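Local coordinates for lipase aflb (Neosartorya fumigata, PDB 6IDY), which probably hydrolyses the ester bonds of lipid substrates, as a calcium-containing fungal lipase with a core like that of the alpha/beta hydrolases, at residues A[171-174]-A[175-179]; A[179-182]-A[183-186]; A[202-205]-A[206-209]; A[389-392]-A[393-397]. All blocks are in the same frame, centred on the assembly; numbering follows the deposited sequence.

Contact 1: A[171-174]-A[175-179]; sequences TPAG and TTYYF
Tyr177 lays its ring beside Ala173: CD2 of Tyr177 is 4.3 Å from CB of Ala173, and the carbonyl oxygen of Ala173 meets the ring obliquely. Over the centre of one face of this ring sits the methyl CG2 of Thr176, 4.0 Å above the plane. At the far end of the segment the edge of Tyr178 points in plane at CG of Phe179, while CD2 of Tyr178 stands over the middle of one face of the Phe179 ring; Phe101 also meets Tyr178. The Tyr177 hydroxyl hydrogen-bonds to Val166 O, tying the helix back to the strand before it.

Pro172 occupies the N-cap, and its carbonyl oxygen is gripped twice by Thr176. The backbone N of Thr176 bonds at 3.2 Å, whereas OG1 of Thr176 comes from above the carbonyl plane, 2.7 Å from Pro172 O. This is possible because OG1 lies beside the backbone N, anti to the carbonyl carbon (chi1 -64°), a common way for a helical threonine to bond four residues back. Its CG2 then faces Tyr177, so one residue serves both a polar and an apolar side. A water donates to Thr176 OG1 and to Thr171 O, and the methyl CG2 of Thr171 rests 3.3 Å from Thr176 OG1. Tyr177 N continues the helix to Ala173 O at 2.9 Å. Giving its proton to Pro172 O and taking one from water, the Thr176 hydroxyl is satisfied locally, whereas Thr175 OG1 and Gly174 N find partners outside the turn, in Asn111 and Asn196.

Contact 2: A[179-182]-A[183-186]; sequences FNFG and KLGS
Leu184 brings its methyl CD1 to the edge of the Phe181 ring, 4.0 Å from CD1 of Phe181 and near the ring plane. An apolar, branched leucine suits this buried place, where it touches both Phe181 and Leu378; with CG anti to the backbone N (chi1 180°), CD1 arrives at the ring edge. Lys183 contributes its aliphatic stem instead: CB lies 3.4 Å from Asn180 O, and the extended chain bends at its last torsion to bring NZ to Tyr178 O and into a salt bridge with Asp407.

Two backbone bonds shape the turn that carries these side chains. Lys183 N donates to Asn180 O at 3.0 Å, and Leu184 N to Phe181 O, also at 3.0 Å. Phe181 N makes a weak bond to Asn180 OD1, while the amide nitrogen of Asn180 is held by Thr411. A water links Gly182 O to Gly185 N. Further out, Trp371 stacks on the Phe181 ring; it and Leu378 both belong to helix 368-379. Successive bonds three residues back mark a 3-10 turn, here lying in the connection from helix 173-178 to strand 190-195 of a beta-alpha-beta unit.

Contact 3: A[202-205]-A[206-209]; sequences LNDV and QINS
Asp204 and Gln206 turn their flat ends towards each other with the carboxylate and amide planes 46° apart. The Gln206 nitrogen NE2 reaches both oxygens on their syn sides: OD1 of Asp204 at 3.1 Å, nearly in the amide plane, and OD2 of Asp204 at 3.2 Å, tilted from it. The backbone N of Gln206 joins in from above the carboxylate plane, 3.0 Å from OD1 of Asp204. One aspartate oxygen thus takes two bonds from a single residue, and Gln287 adds a third. The Asp204 carboxyl carbon stands anti to the backbone N (chi1 -175°), which swings the group forward over the start of the helix. The extended glutamine chain is long enough to carry its amide alongside the carboxylate, and that amide is further fixed by Ala434 and Ala436.

Ile207 packs its CG1 3.8 Å from CB of Asp204. Asn208 turns back towards the loop and gives a weak bond from ND2 to Asn203 O; Gln234 is a further partner of that nitrogen, and a water bridges OD1 of Asn208 to Asn203 N. The next residue, Ser209, reaches one turn back and grips Val205 O twice, OG at 2.7 Å and the backbone N at 2.9 Å, from opposite faces of the carbonyl plane. Its short hydroxyl, beside its own backbone N, is well placed for this. Accepting from the amide two residues ahead makes Asp204 an N-cap with a capping bond; its negative charge probably interacts favourably with the positive end of the helix dipole. Here it opens helix 205-223, which follows strand 190-195 in the alpha/beta core.

Contact 4: A[389-392]-A[393-397]; sequences LDLD and VVCGR
Val393 sets its methyl CG2 against the carboxylate of Asp390, 3.4 Å from OD2, the two side chains meeting slantwise. With chi1 at -175°, the carboxylate is directed along the first turn, where it meets CG2 of Val393, the methyl beside the backbone N of that valine. The other methyl, CG1 of Val393, rests on one face of the Arg397 guanidinium, 3.8 Å above its plane and offset toward the rim. The two methyls of the branched valine thus touch an acid and a base.

Asp390 is the centre of an inverse gamma turn and occupies the N-cap position of helix 391-396, a short helix on the outside of the fold. Here it is the backbone carbonyl of Asp390 that acts as acceptor: its oxygen takes a bond from Val394 N at 3.0 Å and a weak one from Val393 N. CG2 of Val394 packs 3.4 Å from the same Asp390 O, while the Val394 side chain also touches Ala372 of helix 368-379.

On another side of the helix, SG of Cys395 lies 4.0 Å from CB of Leu391, and Cys395 N bonds to Leu391 O at 2.8 Å. The sulfur is joined to Cys350, so the covalent link leaves the helix beside Leu391, whose own side chain reaches Leu369 of helix 368-379.

Overall arrangement
Along the chain the four contacts come in series; each closes only a local turn, and none crosses or encloses another. Contact 1 starts the helix after strand 161-166, and contact 2 follows directly, sharing Phe179 and joined to it by a probable hydrogen bond from Gly182 N to Tyr177 O. Together they carry the chain towards strand 190-195. Beyond that strand, contact 3 begins helix 205-223 on the opposite side of the chain's centre from contact 2, their centres about 25 Å apart. Contact 4 comes much later, at the periphery. Contacts 2 and 4 both lean on helix 368-379, which thereby connects the central beta-alpha-beta unit with the disulfide-linked outer helix.

Contact 1: A[171-174]-A[175-179]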
ATOM      1  N   THR A 171      -4.930   1.708   5.737  1.00 22.79           N
ATOM      2  CA  THR A 171      -3.835   2.572   6.170  1.00 23.30           C
ATOM      3  C   THR A 171      -3.734   3.827   5.305  1.00 25.71           C
ATOM      4  O   THR A 171      -3.587   3.705   4.088  1.00 24.29           O
ATOM      5  CB  THR A 171      -2.511   1.776   6.262  1.00 31.18           C
ATOM      6  OG1 THR A 171      -2.778   0.402   6.567  1.00 29.46           O
ATOM      7  CG2 THR A 171      -1.567   2.342   7.319  1.00 31.85           C
ATOM      8  N   PRO A 172      -3.850   5.036   5.909  1.00 23.23           N
ATOM      9  CA  PRO A 172      -3.750   6.274   5.109  1.00 23.20           C
ATOM     10  C   PRO A 172      -2.373   6.425   4.470  1.00 25.32           C
ATOM     11  O   PRO A 172      -1.378   6.024   5.065  1.00 24.07           O
ATOM     12  CB  PRO A 172      -4.008   7.395   6.130  1.00 25.49           C
ATOM     13  CG  PRO A 172      -4.596   6.733   7.316  1.00 30.65           C
ATOM     14  CD  PRO A 172      -4.043   5.346   7.339  1.00 25.79           C
ATOM     15  N   ALA A 173      -2.329   7.016   3.273  1.00 21.91           N
ATOM     16  CA  ALA A 173      -1.111   7.245   2.498  1.00 22.11           C
ATOM     17  C   ALA A 173      -0.070   8.065   3.228  1.00 27.31           C
ATOM     18  O   ALA A 173       1.095   7.668   3.263  1.00 27.10           O
ATOM     19  CB  ALA A 173      -1.454   7.909   1.176  1.00 22.93           C
ATOM     20  N   GLY A 174      -0.501   9.193   3.796  1.00 24.80           N
ATOM     21  CA  GLY A 174       0.358  10.135   4.500  1.00 25.80           C
ATOM     22  C   GLY A 174       1.253   9.490   5.528  1.00 31.67           C
ATOM     23  O   GLY A 174       2.477   9.626   5.445  1.00 31.55           O
ATOM     24  N   THR A 175       0.653   8.749   6.477  1.00 29.81           N
ATOM     25  CA  THR A 175       1.408   8.055   7.518  1.00 30.48           C
ATOM     26  C   THR A 175       2.227   6.905   6.928  1.00 34.02           C
ATOM     27  O   THR A 175       3.404   6.784   7.273  1.00 34.19           O
ATOM     28  CB  THR A 175       0.517   7.642   8.700  1.00 36.80           C
ATOM     29  OG1 THR A 175      -0.034   8.826   9.277  1.00 35.63           O
ATOM     30  CG2 THR A 175       1.299   6.915   9.779  1.00 35.54           C
ATOM     31  N   THR A 176       1.619   6.087   6.039  1.00 29.32           N
ATOM     32  CA  THR A 176       2.264   4.955   5.366  1.00 28.67           C
ATOM     33  C   THR A 176       3.608   5.323   4.742  1.00 32.91           C
ATOM     34  O   THR A 176       4.627   4.690   5.039  1.00 34.17           O
ATOM     35  CB  THR A 176       1.336   4.365   4.297  1.00 31.84           C
ATOM     36  OG1 THR A 176       0.185   3.849   4.947  1.00 29.59           O
ATOM     37  CG2 THR A 176       2.008   3.264   3.435  1.00 27.22           C
ATOM     38  N   TYR A 177       3.600   6.353   3.899  1.00 26.54           N
ATOM     39  CA  TYR A 177       4.774   6.757   3.141  1.00 25.65           C
ATOM     40  C   TYR A 177       5.730   7.682   3.882  1.00 29.19           C
ATOM     41  O   TYR A 177       6.868   7.821   3.450  1.00 28.61           O
ATOM     42  CB  TYR A 177       4.335   7.341   1.805  1.00 25.05           C
ATOM     43  CG  TYR A 177       3.793   6.251   0.906  1.00 23.29           C
ATOM     44  CD1 TYR A 177       4.626   5.253   0.408  1.00 24.10           C
ATOM     45  CD2 TYR A 177       2.436   6.183   0.600  1.00 22.70           C
ATOM     46  CE1 TYR A 177       4.131   4.226  -0.391  1.00 22.66           C
ATOM     47  CE2 TYR A 177       1.929   5.165  -0.212  1.00 22.30           C
ATOM     48  CZ  TYR A 177       2.786   4.199  -0.716  1.00 24.61           C
ATOM     49  OH  TYR A 177       2.324   3.216  -1.550  1.00 22.36           O
ATOM     50  N   TYR A 178       5.310   8.244   5.022  1.00 25.71           N
ATOM     51  CA  TYR A 178       6.151   9.093   5.865  1.00 25.96           C
ATOM     52  C   TYR A 178       7.426   8.319   6.265  1.00 28.93           C
ATOM     53  O   TYR A 178       8.518   8.886   6.253  1.00 29.01           O
ATOM     54  CB  TYR A 178       5.354   9.534   7.114  1.00 27.74           C
ATOM     55  CG  TYR A 178       6.129  10.370   8.109  1.00 30.28           C
ATOM     56  CD1 TYR A 178       6.157  11.757   8.012  1.00 32.79           C
ATOM     57  CD2 TYR A 178       6.791   9.776   9.181  1.00 31.51           C
ATOM     58  CE1 TYR A 178       6.858  12.534   8.936  1.00 35.00           C
ATOM     59  CE2 TYR A 178       7.496  10.541  10.111  1.00 33.33           C
ATOM     60  CZ  TYR A 178       7.533  11.920   9.979  1.00 43.15           C
ATOM     61  OH  TYR A 178       8.217  12.677  10.898  1.00 48.00           O
ATOM     62  N   PHE A 179       7.276   7.014   6.568  1.00 24.22           N
ATOM     63  CA  PHE A 179       8.351   6.128   7.002  1.00 23.73           C
ATOM     64  C   PHE A 179       9.041   5.339   5.876  1.00 27.37           C
ATOM     65  O   PHE A 179       9.820   4.423   6.168  1.00 28.19           O
ATOM     66  CB  PHE A 179       7.824   5.174   8.083  1.00 25.36           C
ATOM     67  CG  PHE A 179       7.375   5.843   9.360  1.00 27.35           C
ATOM     68  CD1 PHE A 179       8.302   6.388  10.243  1.00 30.79           C
ATOM     69  CD2 PHE A 179       6.028   5.884   9.705  1.00 28.54           C
ATOM     70  CE1 PHE A 179       7.890   6.988  11.434  1.00 31.83           C
ATOM     71  CE2 PHE A 179       5.618   6.468  10.906  1.00 31.64           C
ATOM     72  CZ  PHE A 179       6.552   7.009  11.765  1.00 30.61           C
TER
HETATM   73  O   HOH W   1      -1.297   2.597   3.095  1.00 26.60           O

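Contact 2: A[179-182]-A[183-186]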
ATOM      1  N   PHE A 179       7.276   7.014   6.568  1.00 24.22           N
ATOM      2  CA  PHE A 179       8.351   6.128   7.002  1.00 23.73           C
ATOM      3  C   PHE A 179       9.041   5.339   5.876  1.00 27.37           C
ATOM      4  O   PHE A 179       9.820   4.423   6.168  1.00 28.19           O
ATOM      5  CB  PHE A 179       7.824   5.174   8.083  1.00 25.36           C
ATOM      6  CG  PHE A 179       7.375   5.843   9.360  1.00 27.35           C
ATOM      7  CD1 PHE A 179       8.302   6.388  10.243  1.00 30.79           C
ATOM      8  CD2 PHE A 179       6.028   5.884   9.705  1.00 28.54           C
ATOM      9  CE1 PHE A 179       7.890   6.988  11.434  1.00 31.83           C
ATOM     10  CE2 PHE A 179       5.618   6.468  10.906  1.00 31.64           C
ATOM     11  CZ  PHE A 179       6.552   7.009  11.765  1.00 30.61           C
ATOM     12  N   ASN A 180       8.782   5.677   4.600  1.00 21.29           N
ATOM     13  CA  ASN A 180       9.438   4.956   3.514  1.00 20.33           C
ATOM     14  C   ASN A 180       9.476   5.749   2.203  1.00 24.36           C
ATOM     15  O   ASN A 180      10.217   6.724   2.125  1.00 25.14           O
ATOM     16  CB  ASN A 180       8.862   3.532   3.321  1.00 18.48           C
ATOM     17  CG  ASN A 180       7.368   3.455   3.428  1.00 24.83           C
ATOM     18  OD1 ASN A 180       6.653   3.748   2.476  1.00 22.78           O
ATOM     19  ND2 ASN A 180       6.870   3.047   4.582  1.00 16.88           N
ATOM     20  N   PHE A 181       8.705   5.334   1.180  1.00 20.38           N
ATOM     21  CA  PHE A 181       8.735   5.908  -0.169  1.00 19.32           C
ATOM     22  C   PHE A 181       8.307   7.382  -0.276  1.00 24.49           C
ATOM     23  O   PHE A 181       8.467   7.969  -1.346  1.00 23.61           O
ATOM     24  CB  PHE A 181       7.967   5.028  -1.166  1.00 19.12           C
ATOM     25  CG  PHE A 181       8.764   3.809  -1.584  1.00 19.50           C
ATOM     26  CD1 PHE A 181       9.896   3.937  -2.383  1.00 21.83           C
ATOM     27  CD2 PHE A 181       8.380   2.533  -1.181  1.00 20.98           C
ATOM     28  CE1 PHE A 181      10.631   2.813  -2.769  1.00 23.08           C
ATOM     29  CE2 PHE A 181       9.110   1.406  -1.575  1.00 23.27           C
ATOM     30  CZ  PHE A 181      10.227   1.552  -2.371  1.00 21.95           C
ATOM     31  N   GLY A 182       7.889   8.001   0.830  1.00 22.95           N
ATOM     32  CA  GLY A 182       7.641   9.439   0.850  1.00 23.16           C
ATOM     33  C   GLY A 182       8.970  10.157   0.646  1.00 27.46           C
ATOM     34  O   GLY A 182       9.000  11.324   0.245  1.00 27.78           O
ATOM     35  N   LYS A 183      10.093   9.415   0.879  1.00 23.85           N
ATOM     36  CA  LYS A 183      11.490   9.848   0.726  1.00 24.18           C
ATOM     37  C   LYS A 183      12.125   9.388  -0.611  1.00 27.46           C
ATOM     38  O   LYS A 183      13.348   9.471  -0.757  1.00 27.18           O
ATOM     39  CB  LYS A 183      12.342   9.329   1.900  1.00 27.01           C
ATOM     40  CG  LYS A 183      12.002   9.921   3.263  1.00 37.70           C
ATOM     41  CD  LYS A 183      12.860   9.277   4.341  1.00 44.88           C
ATOM     42  CE  LYS A 183      12.570   9.788   5.727  1.00 55.10           C
ATOM     43  NZ  LYS A 183      11.407   9.091   6.336  1.00 67.21           N
ATOM     44  N   LEU A 184      11.309   8.925  -1.587  1.00 23.40           N
ATOM     45  CA  LEU A 184      11.790   8.460  -2.903  1.00 22.93           C
ATOM     46  C   LEU A 184      12.589   9.535  -3.676  1.00 26.44           C
ATOM     47  O   LEU A 184      13.540   9.197  -4.387  1.00 25.99           O
ATOM     48  CB  LEU A 184      10.621   7.909  -3.749  1.00 22.46           C
ATOM     49  CG  LEU A 184      10.922   7.373  -5.169  1.00 26.64           C
ATOM     50  CD1 LEU A 184      11.833   6.140  -5.135  1.00 25.61           C
ATOM     51  CD2 LEU A 184       9.632   7.087  -5.919  1.00 26.83           C
ATOM     52  N   GLY A 185      12.232  10.805  -3.476  1.00 23.98           N
ATOM     53  CA  GLY A 185      12.912  11.954  -4.072  1.00 24.76           C
ATOM     54  C   GLY A 185      14.375  12.065  -3.677  1.00 30.23           C
ATOM     55  O   GLY A 185      15.150  12.722  -4.375  1.00 30.83           O
ATOM     56  N   SER A 186      14.769  11.412  -2.559  1.00 26.22           N
ATOM     57  CA  SER A 186      16.153  11.380  -2.079  1.00 26.92           C
ATOM     58  C   SER A 186      16.969  10.308  -2.829  1.00 31.90           C
ATOM     59  O   SER A 186      18.195  10.296  -2.723  1.00 33.33           O
ATOM     60  CB  SER A 186      16.191  11.085  -0.582  1.00 29.37           C
ATOM     61  OG  SER A 186      15.426  12.018   0.162  1.00 36.16           O
TER
HETATM   62  O   HOH W   2      10.655  12.368  -1.657  1.00 25.25           O

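Contact 3: A[202-205]-A[206-209]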
ATOM      1  N   LEU A 202     -10.961   1.093   2.726  1.00 19.43           N
ATOM      2  CA  LEU A 202     -11.807   0.005   3.245  1.00 19.17           C
ATOM      3  C   LEU A 202     -13.143  -0.108   2.517  1.00 23.11           C
ATOM      4  O   LEU A 202     -13.767  -1.164   2.570  1.00 22.56           O
ATOM      5  CB  LEU A 202     -11.997   0.072   4.762  1.00 19.33           C
ATOM      6  CG  LEU A 202     -10.757  -0.256   5.602  1.00 23.32           C
ATOM      7  CD1 LEU A 202     -10.977   0.116   7.033  1.00 23.16           C
ATOM      8  CD2 LEU A 202     -10.366  -1.737   5.484  1.00 23.80           C
ATOM      9  N   ASN A 203     -13.546   0.943   1.778  1.00 19.81           N
ATOM     10  CA  ASN A 203     -14.747   0.892   0.946  1.00 20.22           C
ATOM     11  C   ASN A 203     -14.420   0.100  -0.326  1.00 21.93           C
ATOM     12  O   ASN A 203     -13.270  -0.300  -0.545  1.00 19.95           O
ATOM     13  CB  ASN A 203     -15.207   2.305   0.527  1.00 26.93           C
ATOM     14  CG  ASN A 203     -15.808   3.183   1.588  1.00 67.89           C
ATOM     15  OD1 ASN A 203     -16.102   2.771   2.712  1.00 65.40           O
ATOM     16  ND2 ASN A 203     -16.020   4.433   1.228  1.00 66.29           N
ATOM     17  N   ASP A 204     -15.441  -0.103  -1.159  1.00 18.47           N
ATOM     18  CA  ASP A 204     -15.407  -0.774  -2.450  1.00 18.71           C
ATOM     19  C   ASP A 204     -14.153  -0.366  -3.261  1.00 23.58           C
ATOM     20  O   ASP A 204     -13.937   0.822  -3.514  1.00 22.84           O
ATOM     21  CB  ASP A 204     -16.701  -0.404  -3.202  1.00 20.68           C
ATOM     22  CG  ASP A 204     -16.955  -1.086  -4.529  1.00 24.31           C
ATOM     23  OD1 ASP A 204     -16.052  -1.803  -5.016  1.00 22.28           O
ATOM     24  OD2 ASP A 204     -18.054  -0.901  -5.079  1.00 30.17           O
ATOM     25  N   VAL A 205     -13.313  -1.360  -3.626  1.00 20.70           N
ATOM     26  CA  VAL A 205     -12.079  -1.175  -4.415  1.00 19.76           C
ATOM     27  C   VAL A 205     -12.387  -0.450  -5.745  1.00 22.98           C
ATOM     28  O   VAL A 205     -11.581   0.369  -6.187  1.00 22.74           O
ATOM     29  CB  VAL A 205     -11.294  -2.507  -4.632  1.00 23.09           C
ATOM     30  CG1 VAL A 205     -10.023  -2.285  -5.456  1.00 22.19           C
ATOM     31  CG2 VAL A 205     -10.936  -3.164  -3.301  1.00 23.03           C
ATOM     32  N   GLN A 206     -13.576  -0.703  -6.335  1.00 19.91           N
ATOM     33  CA  GLN A 206     -14.045  -0.057  -7.571  1.00 20.36           C
ATOM     34  C   GLN A 206     -14.167   1.464  -7.393  1.00 24.21           C
ATOM     35  O   GLN A 206     -13.875   2.208  -8.326  1.00 24.42           O
ATOM     36  CB  GLN A 206     -15.381  -0.659  -8.046  1.00 21.76           C
ATOM     37  CG  GLN A 206     -15.315  -2.170  -8.283  1.00 22.58           C
ATOM     38  CD  GLN A 206     -16.665  -2.792  -8.528  1.00 30.06           C
ATOM     39  OE1 GLN A 206     -16.971  -3.234  -9.638  1.00 25.41           O
ATOM     40  NE2 GLN A 206     -17.496  -2.859  -7.496  1.00 17.56           N
ATOM     41  N   ILE A 207     -14.589   1.916  -6.194  1.00 20.80           N
ATOM     42  CA  ILE A 207     -14.703   3.334  -5.838  1.00 21.08           C
ATOM     43  C   ILE A 207     -13.301   3.868  -5.553  1.00 24.27           C
ATOM     44  O   ILE A 207     -12.957   4.949  -6.026  1.00 24.20           O
ATOM     45  CB  ILE A 207     -15.659   3.574  -4.618  1.00 24.88           C
ATOM     46  CG1 ILE A 207     -17.102   3.020  -4.851  1.00 26.09           C
ATOM     47  CG2 ILE A 207     -15.683   5.062  -4.186  1.00 23.65           C
ATOM     48  CD1 ILE A 207     -17.885   3.541  -6.075  1.00 38.52           C
ATOM     49  N   ASN A 208     -12.492   3.111  -4.776  1.00 20.22           N
ATOM     50  CA  ASN A 208     -11.114   3.494  -4.432  1.00 20.44           C
ATOM     51  C   ASN A 208     -10.288   3.792  -5.674  1.00 22.53           C
ATOM     52  O   ASN A 208      -9.531   4.758  -5.683  1.00 20.63           O
ATOM     53  CB  ASN A 208     -10.432   2.406  -3.577  1.00 18.88           C
ATOM     54  CG  ASN A 208     -11.124   2.139  -2.263  1.00 29.57           C
ATOM     55  OD1 ASN A 208     -11.908   2.951  -1.769  1.00 22.02           O
ATOM     56  ND2 ASN A 208     -10.849   0.984  -1.666  1.00 23.30           N
ATOM     57  N   SER A 209     -10.468   2.968  -6.728  1.00 19.28           N
ATOM     58  CA  SER A 209      -9.787   3.069  -8.018  1.00 19.36           C
ATOM     59  C   SER A 209     -10.027   4.399  -8.738  1.00 23.77           C
ATOM     60  O   SER A 209      -9.143   4.855  -9.460  1.00 25.34           O
ATOM     61  CB  SER A 209     -10.202   1.914  -8.918  1.00 21.13           C
ATOM     62  OG  SER A 209      -9.906   0.685  -8.278  1.00 26.52           O
TER
HETATM   63  O   HOH W   3     -12.164   3.237   0.909  1.00 17.77           O

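Contact 4: A[389-392]-A[393-397]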
ATOM      1  N   LEU A 389      21.394  -4.071 -11.728  1.00 32.09           N
ATOM      2  CA  LEU A 389      21.806  -3.718 -10.371  1.00 32.12           C
ATOM      3  C   LEU A 389      23.039  -4.483  -9.914  1.00 35.12           C
ATOM      4  O   LEU A 389      23.265  -5.613 -10.348  1.00 33.83           O
ATOM      5  CB  LEU A 389      20.654  -3.970  -9.369  1.00 31.33           C
ATOM      6  CG  LEU A 389      19.316  -3.252  -9.594  1.00 35.36           C
ATOM      7  CD1 LEU A 389      18.271  -3.753  -8.609  1.00 34.59           C
ATOM      8  CD2 LEU A 389      19.461  -1.740  -9.470  1.00 37.93           C
ATOM      9  N   ASP A 390      23.806  -3.879  -8.993  1.00 31.77           N
ATOM     10  CA  ASP A 390      24.942  -4.537  -8.362  1.00 31.69           C
ATOM     11  C   ASP A 390      24.294  -5.303  -7.201  1.00 34.63           C
ATOM     12  O   ASP A 390      24.128  -4.751  -6.111  1.00 34.07           O
ATOM     13  CB  ASP A 390      25.962  -3.492  -7.860  1.00 33.92           C
ATOM     14  CG  ASP A 390      27.255  -4.049  -7.279  1.00 42.84           C
ATOM     15  OD1 ASP A 390      27.314  -5.272  -7.003  1.00 41.94           O
ATOM     16  OD2 ASP A 390      28.209  -3.263  -7.099  1.00 51.10           O
ATOM     17  N   LEU A 391      23.854  -6.550  -7.472  1.00 31.15           N
ATOM     18  CA  LEU A 391      23.137  -7.380  -6.497  1.00 30.68           C
ATOM     19  C   LEU A 391      23.961  -7.760  -5.269  1.00 36.25           C
ATOM     20  O   LEU A 391      23.368  -7.912  -4.208  1.00 36.14           O
ATOM     21  CB  LEU A 391      22.489  -8.622  -7.132  1.00 30.13           C
ATOM     22  CG  LEU A 391      21.346  -8.364  -8.133  1.00 33.91           C
ATOM     23  CD1 LEU A 391      20.828  -9.660  -8.706  1.00 33.88           C
ATOM     24  CD2 LEU A 391      20.191  -7.589  -7.497  1.00 34.38           C
ATOM     25  N   ASP A 392      25.300  -7.846  -5.364  1.00 34.39           N
ATOM     26  CA  ASP A 392      26.132  -8.140  -4.182  1.00 35.22           C
ATOM     27  C   ASP A 392      25.986  -7.027  -3.129  1.00 38.19           C
ATOM     28  O   ASP A 392      25.828  -7.320  -1.942  1.00 38.14           O
ATOM     29  CB  ASP A 392      27.612  -8.332  -4.567  1.00 38.91           C
ATOM     30  CG  ASP A 392      27.885  -9.541  -5.450  1.00 54.22           C
ATOM     31  OD1 ASP A 392      27.324 -10.627  -5.168  1.00 54.21           O
ATOM     32  OD2 ASP A 392      28.677  -9.406  -6.411  1.00 63.75           O
ATOM     33  N   VAL A 393      25.986  -5.757  -3.579  1.00 33.87           N
ATOM     34  CA  VAL A 393      25.833  -4.582  -2.723  1.00 33.07           C
ATOM     35  C   VAL A 393      24.366  -4.469  -2.255  1.00 36.74           C
ATOM     36  O   VAL A 393      24.117  -4.381  -1.053  1.00 36.81           O
ATOM     37  CB  VAL A 393      26.342  -3.289  -3.424  1.00 36.83           C
ATOM     38  CG1 VAL A 393      26.041  -2.040  -2.597  1.00 36.45           C
ATOM     39  CG2 VAL A 393      27.837  -3.377  -3.732  1.00 37.76           C
ATOM     40  N   VAL A 394      23.406  -4.492  -3.201  1.00 31.49           N
ATOM     41  CA  VAL A 394      21.973  -4.356  -2.920  1.00 29.64           C
ATOM     42  C   VAL A 394      21.457  -5.468  -1.975  1.00 33.51           C
ATOM     43  O   VAL A 394      20.836  -5.148  -0.956  1.00 32.12           O
ATOM     44  CB  VAL A 394      21.149  -4.232  -4.231  1.00 32.31           C
ATOM     45  CG1 VAL A 394      19.650  -4.306  -3.961  1.00 30.84           C
ATOM     46  CG2 VAL A 394      21.497  -2.942  -4.978  1.00 32.02           C
ATOM     47  N   CYS A 395      21.744  -6.753  -2.289  1.00 30.82           N
ATOM     48  CA  CYS A 395      21.298  -7.890  -1.473  1.00 30.69           C
ATOM     49  C   CYS A 395      21.986  -7.957  -0.103  1.00 33.68           C
ATOM     50  O   CYS A 395      21.415  -8.523   0.824  1.00 32.70           O
ATOM     51  CB  CYS A 395      21.407  -9.214  -2.228  1.00 31.22           C
ATOM     52  SG  CYS A 395      20.415  -9.293  -3.747  1.00 34.41           S
ATOM     53  N   GLY A 396      23.167  -7.350   0.014  1.00 30.51           N
ATOM     54  CA  GLY A 396      23.943  -7.283   1.251  1.00 30.70           C
ATOM     55  C   GLY A 396      23.371  -6.330   2.286  1.00 33.84           C
ATOM     56  O   GLY A 396      23.719  -6.408   3.465  1.00 33.72           O
ATOM     57  N   ARG A 397      22.493  -5.417   1.850  1.00 29.80           N
ATOM     58  CA  ARG A 397      21.840  -4.432   2.709  1.00 29.06           C
ATOM     59  C   ARG A 397      20.581  -5.018   3.367  1.00 30.22           C
ATOM     60  O   ARG A 397      20.021  -6.001   2.882  1.00 28.07           O
ATOM     61  CB  ARG A 397      21.436  -3.195   1.886  1.00 28.56           C
ATOM     62  CG  ARG A 397      22.566  -2.331   1.332  1.00 34.15           C
ATOM     63  CD  ARG A 397      21.977  -1.362   0.323  1.00 39.01           C
ATOM     64  NE  ARG A 397      22.953  -0.410  -0.210  1.00 48.57           N
ATOM     65  CZ  ARG A 397      22.832   0.205  -1.384  1.00 54.38           C
ATOM     66  NH1 ARG A 397      21.793  -0.047  -2.171  1.00 35.97           N
ATOM     67  NH2 ARG A 397      23.756   1.068  -1.786  1.00 41.24           N
TER